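Local coordinates for protein SAR-endolysin (Enterobacteria phage P1, PDB 1XJU) that hydrolyses the glycan strands of the host peptidoglycan once released from the inner membrane, so that the cell lyses and phage particles escape, at residues A[63-68]-A[90-94]; A[121-126]-A[146-151]; A[21-25]-A[86-90]; A[60-64]-A[81-86]. The contacts are given in a common frame with arbitrary orientation. Residue numbers count along the deposited sequence, not the author numbering.

Interaction 1: residues A[63-68]-A[90-94]; sequences CINQHF and CNSLR
A disulfide-linked helix pair of the phage lysozyme fold, away from the active site, ties the last turn of helix 46-67, residues 63-67, to the short helix 90-94. They run at 42° to each other with axes 10.9 Å apart, so side chains fill the gap. Cys63 and Cys90, both with chi1 t, approach to 5.7 Å between CA atoms, and their SG atoms bond at 2.0 Å with chi3 84°, a right-handed bridge. Phe68, just past the helix, turns its chi1 m ring into the hollow between the helices; the ring edge meets Leu93 there, Phe68 CZ lying 3.5 Å from Leu93 O and 3.6 Å from Leu93 CB. On the more exposed side, Arg94 lays its guanidinium flat on the His67 ring, centres 3.5 Å apart and planes at 11°, with no hydrogen bond between them. A flat polar pair thus closes an edge whose inner side is apolar. Beyond, Phe68 meets His110 edge-to-face, Met81 of helix 75-88 packs on Phe68, and Leu93 O accepts a hydrogen bond from Thr107, just before helix 108-114.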
loop_
_atom_site.group_PDB
_atom_site.type_symbol
_atom_site.label_atom_id
_atom_site.label_comp_id
_atom_site.label_asym_id
_atom_site.label_seq_id
_atom_site.Cartn_x
_atom_site.Cartn_y
_atom_site.Cartn_z
ATOM N N CYS A 63 -0.853 -7.341 7.478
ATOM C CA CYS A 63 -1.393 -6.028 7.756
ATOM C C CYS A 63 -2.890 -5.976 7.425
ATOM O O CYS A 63 -3.728 -5.520 8.227
ATOM C CB CYS A 63 -0.653 -5.018 6.891
ATOM S SG CYS A 63 -1.428 -3.354 6.884
ATOM N N ILE A 64 -3.240 -6.404 6.214
ATOM C CA ILE A 64 -4.638 -6.368 5.798
ATOM C C ILE A 64 -5.508 -7.287 6.655
ATOM O O ILE A 64 -6.632 -6.913 7.030
ATOM C CB ILE A 64 -4.719 -6.620 4.274
ATOM C CG1 ILE A 64 -3.867 -5.611 3.480
ATOM C CG2 ILE A 64 -6.137 -6.646 3.772
ATOM C CD1 ILE A 64 -4.108 -4.146 3.860
ATOM N N ASN A 65 -5.030 -8.467 6.935
ATOM C CA ASN A 65 -5.788 -9.370 7.786
ATOM C C ASN A 65 -5.975 -8.819 9.181
ATOM O O ASN A 65 -7.095 -8.891 9.755
ATOM C CB ASN A 65 -5.114 -10.763 7.812
ATOM C CG ASN A 65 -5.342 -11.523 6.551
ATOM O OD1 ASN A 65 -6.345 -11.323 5.847
ATOM N ND2 ASN A 65 -4.403 -12.398 6.205
ATOM N N GLN A 66 -4.899 -8.321 9.781
ATOM C CA GLN A 66 -4.977 -7.910 11.180
ATOM C C GLN A 66 -5.695 -6.629 11.409
ATOM O O GLN A 66 -6.411 -6.479 12.433
ATOM C CB GLN A 66 -3.584 -7.789 11.764
ATOM C CG GLN A 66 -2.874 -9.078 11.979
ATOM C CD GLN A 66 -3.639 -9.967 12.931
ATOM O OE1 GLN A 66 -4.097 -9.513 13.991
ATOM N NE2 GLN A 66 -3.830 -11.211 12.545
ATOM N N HIS A 67 -5.596 -5.703 10.462
ATOM C CA HIS A 67 -6.026 -4.349 10.691
ATOM C C HIS A 67 -7.100 -3.812 9.751
ATOM O O HIS A 67 -7.563 -2.701 9.945
ATOM C CB HIS A 67 -4.832 -3.405 10.756
ATOM C CG HIS A 67 -3.859 -3.805 11.788
ATOM N ND1 HIS A 67 -4.181 -3.895 13.126
ATOM C CD2 HIS A 67 -2.558 -4.161 11.680
ATOM C CE1 HIS A 67 -3.123 -4.312 13.791
ATOM N NE2 HIS A 67 -2.135 -4.493 12.936
ATOM N N PHE A 68 -7.446 -4.581 8.705
ATOM C CA PHE A 68 -8.389 -4.167 7.689
ATOM C C PHE A 68 -9.454 -5.217 7.405
ATOM O O PHE A 68 -10.130 -5.153 6.386
ATOM C CB PHE A 68 -7.653 -3.739 6.396
ATOM C CG PHE A 68 -6.793 -2.528 6.581
ATOM C CD1 PHE A 68 -7.236 -1.303 6.247
ATOM C CD2 PHE A 68 -5.542 -2.635 7.113
ATOM C CE1 PHE A 68 -6.465 -0.190 6.428
ATOM C CE2 PHE A 68 -4.752 -1.515 7.334
ATOM C CZ PHE A 68 -5.204 -0.275 7.000
ATOM N N CYS A 90 2.024 -0.604 6.413
ATOM C CA CYS A 90 0.768 -0.739 7.182
ATOM C C CYS A 90 0.423 0.525 7.952
ATOM O O CYS A 90 -0.731 0.995 7.918
ATOM C CB CYS A 90 0.844 -1.920 8.125
ATOM S SG CYS A 90 -0.770 -2.555 8.640
ATOM N N ASN A 91 1.411 1.097 8.644
ATOM C CA ASN A 91 1.114 2.254 9.465
ATOM C C ASN A 91 0.527 3.371 8.629
ATOM O O ASN A 91 -0.399 4.046 9.081
ATOM C CB ASN A 91 2.367 2.760 10.195
ATOM C CG ASN A 91 2.806 1.846 11.338
ATOM O OD1 ASN A 91 2.021 1.083 11.909
ATOM N ND2 ASN A 91 4.092 1.930 11.682
ATOM N N SER A 92 1.058 3.600 7.427
ATOM C CA SER A 92 0.557 4.651 6.558
ATOM C C SER A 92 -0.885 4.451 6.130
ATOM O O SER A 92 -1.550 5.443 5.842
ATOM C CB SER A 92 1.443 4.811 5.323
ATOM O OG SER A 92 2.731 5.335 5.675
ATOM N N LEU A 93 -1.349 3.216 6.059
ATOM C CA LEU A 93 -2.731 2.955 5.690
ATOM C C LEU A 93 -3.676 3.040 6.871
ATOM O O LEU A 93 -4.892 3.149 6.671
ATOM C CB LEU A 93 -2.866 1.605 5.031
ATOM C CG LEU A 93 -2.171 1.428 3.713
ATOM C CD1 LEU A 93 -2.417 0.039 3.135
ATOM C CD2 LEU A 93 -2.569 2.532 2.729
ATOM N N ARG A 94 -3.134 2.980 8.090
ATOM C CA ARG A 94 -3.942 2.971 9.329
ATOM C C ARG A 94 -4.251 4.360 9.874
ATOM O O ARG A 94 -5.358 4.613 10.372
ATOM C CB ARG A 94 -3.270 2.106 10.385
ATOM C CG ARG A 94 -3.234 0.640 10.064
ATOM C CD ARG A 94 -2.455 -0.183 11.045
ATOM N NE ARG A 94 -3.182 -0.217 12.327
ATOM C CZ ARG A 94 -2.724 -0.778 13.432
ATOM N NH1 ARG A 94 -1.524 -1.301 13.439
ATOM N NH2 ARG A 94 -3.460 -0.779 14.538
#

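Interaction 2: residues A[121-126]-A[146-151]; sequences MCNHLP and ERQLCL
In this lysozyme of glycosyl hydrolase family 24, a disulfide fastens the end of helix 118-123 and the 3-10 turn after it to the last turns of helix 137-151. The segments come nearest at Cys122 and Arg147, whose CA atoms are 5.3 Å apart. Glu146 leads, its OE2 lying 3.8 Å from Leu125 CD2 while its carboxylate is engaged by Arg142, Arg143 and Ser83. Arg147 (chi1 t) stretches along the outer edge: its CG sits 3.5 Å from Cys122 O, and its NH2 is 3.7 Å from Pro126 CG, aliphatic stem and charged tip both being used. Its NE donates to Gln148 OE1 at 2.9 Å. One turn on from Glu146, Cys150 (t) bonds to Cys122 (m), SG to SG 2.0 Å with chi3 -77°, a left-handed bridge lined by Met121 and Leu125. Leu151, apolar, shields it with CD2 3.7 Å from Cys122 CB. A water bridges the outer edge, donating to Asn123 O at 2.8 Å and accepting from Arg147 NH2 at 2.8 Å.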
loop_
_atom_site.group_PDB
_atom_site.type_symbol
_atom_site.label_atom_id
_atom_site.label_comp_id
_atom_site.label_asym_id
_atom_site.label_seq_id
_atom_site.Cartn_x
_atom_site.Cartn_y
_atom_site.Cartn_z
ATOM N N MET A 121 -13.991 1.652 0.887
ATOM C CA MET A 121 -12.567 1.390 1.161
ATOM C C MET A 121 -11.750 1.543 -0.140
ATOM O O MET A 121 -10.761 2.297 -0.206
ATOM C CB MET A 121 -12.413 0.034 1.794
ATOM C CG MET A 121 -10.963 -0.332 2.086
ATOM S SD MET A 121 -10.781 -2.102 2.450
ATOM C CE MET A 121 -11.044 -2.834 0.807
ATOM N N CYS A 122 -12.131 0.815 -1.164
ATOM C CA CYS A 122 -11.452 0.856 -2.448
ATOM C C CYS A 122 -11.353 2.261 -2.976
ATOM O O CYS A 122 -10.299 2.672 -3.564
ATOM C CB CYS A 122 -12.224 0.010 -3.482
ATOM S SG CYS A 122 -12.359 -1.777 -3.170
ATOM N N ASN A 123 -12.437 3.008 -2.840
ATOM C CA ASN A 123 -12.466 4.360 -3.354
ATOM C C ASN A 123 -11.562 5.329 -2.622
ATOM O O ASN A 123 -11.328 6.424 -3.118
ATOM C CB ASN A 123 -13.898 4.866 -3.418
ATOM C CG ASN A 123 -14.647 4.280 -4.588
ATOM O OD1 ASN A 123 -14.067 3.912 -5.593
ATOM N ND2 ASN A 123 -15.958 4.159 -4.443
ATOM N N HIS A 124 -11.034 4.933 -1.476
ATOM C CA HIS A 124 -10.033 5.725 -0.766
ATOM C C HIS A 124 -8.606 5.329 -1.041
ATOM O O HIS A 124 -7.692 5.943 -0.461
ATOM C CB HIS A 124 -10.334 5.741 0.713
ATOM C CG HIS A 124 -11.451 6.683 1.050
ATOM N ND1 HIS A 124 -11.234 8.034 1.276
ATOM C CD2 HIS A 124 -12.794 6.501 1.108
ATOM C CE1 HIS A 124 -12.393 8.632 1.503
ATOM N NE2 HIS A 124 -13.348 7.729 1.387
ATOM N N LEU A 125 -8.355 4.336 -1.886
ATOM C CA LEU A 125 -6.976 3.993 -2.230
ATOM C C LEU A 125 -6.239 5.225 -2.749
ATOM O O LEU A 125 -5.068 5.425 -2.387
ATOM C CB LEU A 125 -6.948 2.797 -3.211
ATOM C CG LEU A 125 -7.043 1.457 -2.454
ATOM C CD1 LEU A 125 -7.439 0.373 -3.387
ATOM C CD2 LEU A 125 -5.703 1.118 -1.817
ATOM N N PRO A 126 -6.833 6.055 -3.614
ATOM C CA PRO A 126 -6.098 7.238 -4.090
ATOM C C PRO A 126 -5.871 8.300 -3.037
ATOM O O PRO A 126 -5.300 9.389 -3.389
ATOM C CB PRO A 126 -6.938 7.732 -5.301
ATOM C CG PRO A 126 -7.699 6.482 -5.688
ATOM C CD PRO A 126 -8.080 5.841 -4.386
ATOM N N GLU A 146 -4.931 -0.120 -8.502
ATOM C CA GLU A 146 -5.393 -0.934 -7.397
ATOM C C GLU A 146 -6.882 -0.761 -7.163
ATOM O O GLU A 146 -7.584 -1.771 -6.911
ATOM C CB GLU A 146 -4.608 -0.591 -6.107
ATOM C CG GLU A 146 -3.148 -0.986 -6.111
ATOM C CD GLU A 146 -2.390 -0.328 -5.002
ATOM O OE1 GLU A 146 -1.139 -0.646 -4.892
ATOM O OE2 GLU A 146 -2.935 0.554 -4.342
ATOM N N ARG A 147 -7.389 0.448 -7.226
ATOM C CA ARG A 147 -8.807 0.702 -7.007
ATOM C C ARG A 147 -9.663 -0.038 -8.012
ATOM O O ARG A 147 -10.668 -0.623 -7.641
ATOM C CB ARG A 147 -9.077 2.190 -7.023
ATOM C CG ARG A 147 -10.542 2.585 -7.066
ATOM C CD ARG A 147 -10.765 4.061 -7.232
ATOM N NE ARG A 147 -10.474 4.451 -8.621
ATOM C CZ ARG A 147 -10.258 5.716 -9.038
ATOM N NH1 ARG A 147 -9.914 5.927 -10.305
ATOM N NH2 ARG A 147 -10.351 6.760 -8.215
ATOM N N GLN A 148 -9.271 -0.048 -9.264
ATOM C CA GLN A 148 -10.069 -0.761 -10.249
ATOM C C GLN A 148 -10.067 -2.245 -10.011
ATOM O O GLN A 148 -11.142 -2.876 -10.192
ATOM C CB GLN A 148 -9.623 -0.384 -11.625
ATOM C CG GLN A 148 -9.917 1.123 -11.937
ATOM C CD GLN A 148 -11.347 1.648 -11.497
ATOM O OE1 GLN A 148 -11.462 2.463 -10.563
ATOM N NE2 GLN A 148 -12.412 1.164 -12.161
ATOM N N LEU A 149 -8.943 -2.815 -9.622
ATOM C CA LEU A 149 -8.949 -4.208 -9.224
ATOM C C LEU A 149 -9.880 -4.441 -8.032
ATOM O O LEU A 149 -10.732 -5.331 -8.050
ATOM C CB LEU A 149 -7.542 -4.685 -8.876
ATOM C CG LEU A 149 -7.470 -6.071 -8.264
ATOM C CD1 LEU A 149 -8.046 -7.142 -9.202
ATOM C CD2 LEU A 149 -6.005 -6.416 -7.918
ATOM N N CYS A 150 -9.723 -3.604 -7.017
ATOM C CA CYS A 150 -10.456 -3.703 -5.774
ATOM C C CYS A 150 -11.959 -3.748 -6.014
ATOM O O CYS A 150 -12.677 -4.527 -5.378
ATOM C CB CYS A 150 -10.025 -2.480 -4.955
ATOM S SG CYS A 150 -10.436 -2.434 -3.199
ATOM N N LEU A 151 -12.444 -2.909 -6.924
ATOM C CA LEU A 151 -13.875 -2.756 -7.175
ATOM C C LEU A 151 -14.422 -3.847 -8.060
ATOM O O LEU A 151 -15.667 -3.954 -8.193
ATOM C CB LEU A 151 -14.142 -1.428 -7.861
ATOM C CG LEU A 151 -13.901 -0.186 -7.022
ATOM C CD1 LEU A 151 -13.922 1.060 -7.889
ATOM C CD2 LEU A 151 -14.945 -0.133 -5.952
HETATM O O HOH W 1 -11.623 7.191 -5.779
#

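Interaction 3: residues A[21-25]-A[86-90]; sequences YMCPA and FNMGC
Residues 21-25 leave a short 3-10 turn at Met22 and extend through Cys23 and Pro24 (psi near 150°), crossing the C-terminal end of helix 75-88. Ala25 and Asn87 are closest, 4.7 Å between CA atoms. There Ala25 N donates to Phe86 O at 3.0 Å, a carbonyl in the helix's final turn, and Pro24 CA adds a CA-H...O contact of 3.5 Å to the same Phe86 O. Gly89 then leaves the helix with phi 89° and psi 151°, angles at which a CB would press on the preceding carbonyl. Ala25 CB packs 3.4 Å from Gly89 N. Asn87 (chi1 t) gathers the loop's carbonyls: its ND2 donates to Tyr21 O at 3.0 Å and to Cys23 O at 3.2 Å, while its OD1 accepts from Arg143. Pro24 sets its CB over the flat face of the Phe86 (t) ring, 4.1 Å from the ring centroid, in a CH-pi contact; proline's compact, apolar ring suits this place. The CA-to-CB bond of Cys23 points away from helix 75-88, and its SG is disulfide-bonded to Cys16. The helix end thus anchors the loop bearing the catalytic Cys23, held here in the disulfide of the inactive form.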
loop_
_atom_site.group_PDB
_atom_site.type_symbol
_atom_site.label_atom_id
_atom_site.label_comp_id
_atom_site.label_asym_id
_atom_site.label_seq_id
_atom_site.Cartn_x
_atom_site.Cartn_y
_atom_site.Cartn_z
ATOM N N TYR A 21 9.122 2.995 -8.199
ATOM C CA TYR A 21 7.740 3.014 -7.728
ATOM C C TYR A 21 7.218 1.664 -7.326
ATOM O O TYR A 21 6.225 1.567 -6.575
ATOM C CB TYR A 21 6.839 3.706 -8.769
ATOM C CG TYR A 21 7.049 5.147 -8.757
ATOM C CD1 TYR A 21 8.180 5.722 -9.371
ATOM C CD2 TYR A 21 6.207 5.961 -8.037
ATOM C CE1 TYR A 21 8.419 7.045 -9.266
ATOM C CE2 TYR A 21 6.455 7.243 -7.927
ATOM C CZ TYR A 21 7.578 7.818 -8.522
ATOM O OH TYR A 21 7.777 9.157 -8.394
ATOM N N MET A 22 7.859 0.614 -7.762
ATOM C CA MET A 22 7.480 -0.767 -7.445
ATOM C C MET A 22 8.092 -1.288 -6.127
ATOM O O MET A 22 7.865 -2.406 -5.721
ATOM C CB MET A 22 7.871 -1.609 -8.647
ATOM C CG MET A 22 7.141 -1.051 -9.881
ATOM S SD MET A 22 5.335 -1.126 -9.820
ATOM C CE MET A 22 4.979 0.441 -10.401
ATOM N N CYS A 23 8.986 -0.507 -5.507
ATOM C CA CYS A 23 9.705 -0.980 -4.356
ATOM C C CYS A 23 8.859 -1.039 -3.100
ATOM O O CYS A 23 7.940 -0.274 -2.914
ATOM C CB CYS A 23 10.931 -0.113 -4.123
ATOM S SG CYS A 23 12.105 -0.119 -5.515
ATOM N N PRO A 24 9.183 -1.967 -2.211
ATOM C CA PRO A 24 8.473 -2.072 -0.966
ATOM C C PRO A 24 8.682 -0.816 -0.124
ATOM O O PRO A 24 9.770 -0.163 -0.178
ATOM C CB PRO A 24 9.097 -3.277 -0.298
ATOM C CG PRO A 24 10.450 -3.383 -0.863
ATOM C CD PRO A 24 10.271 -2.943 -2.305
ATOM N N ALA A 25 7.717 -0.496 0.726
ATOM C CA ALA A 25 7.687 0.737 1.501
ATOM C C ALA A 25 8.999 1.049 2.217
ATOM O O ALA A 25 9.374 2.207 2.300
ATOM C CB ALA A 25 6.588 0.621 2.518
ATOM N N PHE A 86 1.992 -3.265 0.727
ATOM C CA PHE A 86 3.356 -3.597 0.320
ATOM C C PHE A 86 4.092 -2.322 -0.050
ATOM O O PHE A 86 5.255 -2.115 0.313
ATOM C CB PHE A 86 3.323 -4.564 -0.846
ATOM C CG PHE A 86 4.667 -4.928 -1.386
ATOM C CD1 PHE A 86 5.235 -4.224 -2.407
ATOM C CD2 PHE A 86 5.361 -6.024 -0.859
ATOM C CE1 PHE A 86 6.481 -4.556 -2.917
ATOM C CE2 PHE A 86 6.599 -6.391 -1.393
ATOM C CZ PHE A 86 7.152 -5.629 -2.428
ATOM N N ASN A 87 3.439 -1.462 -0.815
ATOM C CA ASN A 87 4.078 -0.277 -1.388
ATOM C C ASN A 87 4.204 0.836 -0.369
ATOM O O ASN A 87 5.194 1.575 -0.405
ATOM C CB ASN A 87 3.216 0.151 -2.586
ATOM C CG ASN A 87 3.833 1.078 -3.563
ATOM O OD1 ASN A 87 3.054 1.856 -4.192
ATOM N ND2 ASN A 87 5.161 0.905 -3.885
ATOM N N MET A 88 3.213 0.988 0.526
ATOM C CA MET A 88 3.107 2.149 1.409
ATOM C C MET A 88 3.354 1.845 2.871
ATOM O O MET A 88 3.677 2.775 3.622
ATOM C CB MET A 88 1.723 2.780 1.283
ATOM C CG MET A 88 1.365 3.172 -0.153
ATOM S SD MET A 88 2.578 4.230 -0.967
ATOM C CE MET A 88 2.073 5.818 -0.261
ATOM N N GLY A 89 3.268 0.597 3.281
ATOM C CA GLY A 89 3.420 0.215 4.672
ATOM C C GLY A 89 2.112 0.254 5.414
ATOM O O GLY A 89 1.195 1.050 5.119
ATOM N N CYS A 90 2.024 -0.604 6.413
ATOM C CA CYS A 90 0.768 -0.739 7.182
ATOM C C CYS A 90 0.423 0.525 7.952
ATOM O O CYS A 90 -0.731 0.995 7.918
ATOM C CB CYS A 90 0.844 -1.920 8.125
ATOM S SG CYS A 90 -0.770 -2.555 8.640
#

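Interaction 4: residues A[60-64]-A[81-86]; sequences AERCI and MTSAAF
This is a buried helix-helix packing contact in the core of the phage lysozyme fold, where helix 46-67 crosses helix 75-88. The axes of the segments 60-64 and 81-86 pass at 8.2 Å with their N-to-C directions 117° apart; alanines at the crossing allow the close approach. Ala60 sits at the closest point, its CA 5.1 Å from that of Phe86. Ala60 CB points toward the other helix and lies 3.5 Å from Thr82 O, 3.6 Å from Phe86 N and 4.0 Å from Ala85 CB; a larger side chain would push the helices apart. Ala85 answers from the other side with another methyl, which also reaches Cys63, its CB 4.1 Å from Cys63 SG. One turn beyond Ala60, Ile64 (chi1 m, chi2 m) fills the widening gap: its branched chain reaches residues 81-85 of helix 75-88, with CD1 4.0 Å from Ala85 CB. Thr82 (m) suits the border, since its OG1 bonds to Phe78 O within its own helix and leaves the methyl for packing: Thr82 CG2 lies 3.6 Å from Glu61 CG. The Glu61 carboxylate turns to Thr2 and Arg1 at the chain start. At the Ile64 end, Ile64 CD1 rests 3.5 Å from Met81 O and 3.8 Å from Met81 CB.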
loop_
_atom_site.group_PDB
_atom_site.type_symbol
_atom_site.label_atom_id
_atom_site.label_comp_id
_atom_site.label_asym_id
_atom_site.label_seq_id
_atom_site.Cartn_x
_atom_site.Cartn_y
_atom_site.Cartn_z
ATOM N N ALA A 60 2.569 -7.635 4.283
ATOM C CA ALA A 60 1.469 -6.848 3.743
ATOM C C ALA A 60 0.142 -7.548 3.908
ATOM O O ALA A 60 -0.849 -6.937 4.330
ATOM C CB ALA A 60 1.766 -6.497 2.293
ATOM N N GLU A 61 0.070 -8.823 3.585
ATOM C CA GLU A 61 -1.149 -9.601 3.759
ATOM C C GLU A 61 -1.536 -9.613 5.207
ATOM O O GLU A 61 -2.730 -9.492 5.530
ATOM C CB GLU A 61 -0.966 -11.039 3.222
ATOM C CG GLU A 61 -0.850 -11.095 1.742
ATOM C CD GLU A 61 -1.125 -12.435 1.084
ATOM O OE1 GLU A 61 -0.857 -12.534 -0.124
ATOM O OE2 GLU A 61 -1.701 -13.340 1.721
ATOM N N ARG A 62 -0.561 -9.771 6.109
ATOM C CA ARG A 62 -0.848 -9.768 7.539
ATOM C C ARG A 62 -1.385 -8.425 8.003
ATOM O O ARG A 62 -2.324 -8.389 8.830
ATOM C CB ARG A 62 0.388 -10.143 8.353
ATOM C CG ARG A 62 0.095 -10.226 9.806
ATOM C CD ARG A 62 1.180 -10.934 10.610
ATOM N NE ARG A 62 0.639 -11.202 11.963
ATOM C CZ ARG A 62 0.516 -10.311 12.910
ATOM N NH1 ARG A 62 -0.063 -10.658 14.053
ATOM N NH2 ARG A 62 0.978 -9.078 12.762
ATOM N N CYS A 63 -0.853 -7.341 7.478
ATOM C CA CYS A 63 -1.393 -6.028 7.756
ATOM C C CYS A 63 -2.890 -5.976 7.425
ATOM O O CYS A 63 -3.728 -5.520 8.227
ATOM C CB CYS A 63 -0.653 -5.018 6.891
ATOM S SG CYS A 63 -1.428 -3.354 6.884
ATOM N N ILE A 64 -3.240 -6.404 6.214
ATOM C CA ILE A 64 -4.638 -6.368 5.798
ATOM C C ILE A 64 -5.508 -7.287 6.655
ATOM O O ILE A 64 -6.632 -6.913 7.030
ATOM C CB ILE A 64 -4.719 -6.620 4.274
ATOM C CG1 ILE A 64 -3.867 -5.611 3.480
ATOM C CG2 ILE A 64 -6.137 -6.646 3.772
ATOM C CD1 ILE A 64 -4.108 -4.146 3.860
ATOM N N MET A 81 -5.566 -4.284 -1.652
ATOM C CA MET A 81 -5.143 -3.713 -0.381
ATOM C C MET A 81 -3.757 -4.211 0.020
ATOM O O MET A 81 -2.941 -3.470 0.580
ATOM C CB MET A 81 -6.175 -4.047 0.711
ATOM C CG MET A 81 -7.483 -3.272 0.526
ATOM S SD MET A 81 -7.309 -1.471 0.719
ATOM C CE MET A 81 -6.939 -1.352 2.494
ATOM N N THR A 82 -3.452 -5.462 -0.276
ATOM C CA THR A 82 -2.139 -6.017 -0.013
ATOM C C THR A 82 -1.101 -5.267 -0.829
ATOM O O THR A 82 -0.035 -4.920 -0.326
ATOM C CB THR A 82 -2.083 -7.517 -0.333
ATOM O OG1 THR A 82 -2.894 -8.238 0.626
ATOM C CG2 THR A 82 -0.656 -8.066 -0.229
ATOM N N SER A 83 -1.370 -5.038 -2.097
ATOM C CA SER A 83 -0.484 -4.242 -2.952
ATOM C C SER A 83 -0.224 -2.886 -2.320
ATOM O O SER A 83 0.940 -2.454 -2.245
ATOM C CB SER A 83 -1.131 -4.097 -4.326
ATOM O OG SER A 83 -0.411 -3.174 -5.146
ATOM N N ALA A 84 -1.258 -2.180 -1.858
ATOM C CA ALA A 84 -1.082 -0.878 -1.253
ATOM C C ALA A 84 -0.238 -0.984 0.008
ATOM O O ALA A 84 0.654 -0.136 0.235
ATOM C CB ALA A 84 -2.441 -0.258 -0.952
ATOM N N ALA A 85 -0.484 -1.978 0.834
ATOM C CA ALA A 85 0.269 -2.155 2.067
ATOM C C ALA A 85 1.738 -2.486 1.754
ATOM O O ALA A 85 2.634 -2.045 2.464
ATOM C CB ALA A 85 -0.357 -3.212 2.931
ATOM N N PHE A 86 1.992 -3.265 0.727
ATOM C CA PHE A 86 3.356 -3.597 0.320
ATOM C C PHE A 86 4.092 -2.322 -0.050
ATOM O O PHE A 86 5.255 -2.115 0.313
ATOM C CB PHE A 86 3.323 -4.564 -0.846
ATOM C CG PHE A 86 4.667 -4.928 -1.386
ATOM C CD1 PHE A 86 5.235 -4.224 -2.407
ATOM C CD2 PHE A 86 5.361 -6.024 -0.859
ATOM C CE1 PHE A 86 6.481 -4.556 -2.917
ATOM C CE2 PHE A 86 6.599 -6.391 -1.393
ATOM C CZ PHE A 86 7.152 -5.629 -2.428
#

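In the fold
From the N terminus, residues 21-25 form the first segment and wait until 86-90 to close the long loop of interaction 3. Within that loop the chain runs along helix 46-67 and returns as helix 75-88, where interaction 4 closes a shorter one. Interaction 1 starts on the same stretch, sharing Cys63 and Ile64, but ends past the helix at 90-94; it shares Cys90 with interaction 3 and touches interaction 4 where Leu93 packs on Ala84 and Ala85. Interaction 2 follows in series, closing a loop of its own near the C terminus. Its Glu146 and Met121 reach Ser83 and Met81, so helix 75-88 joins the active-site loop, helix 46-67 and the C-terminal helices.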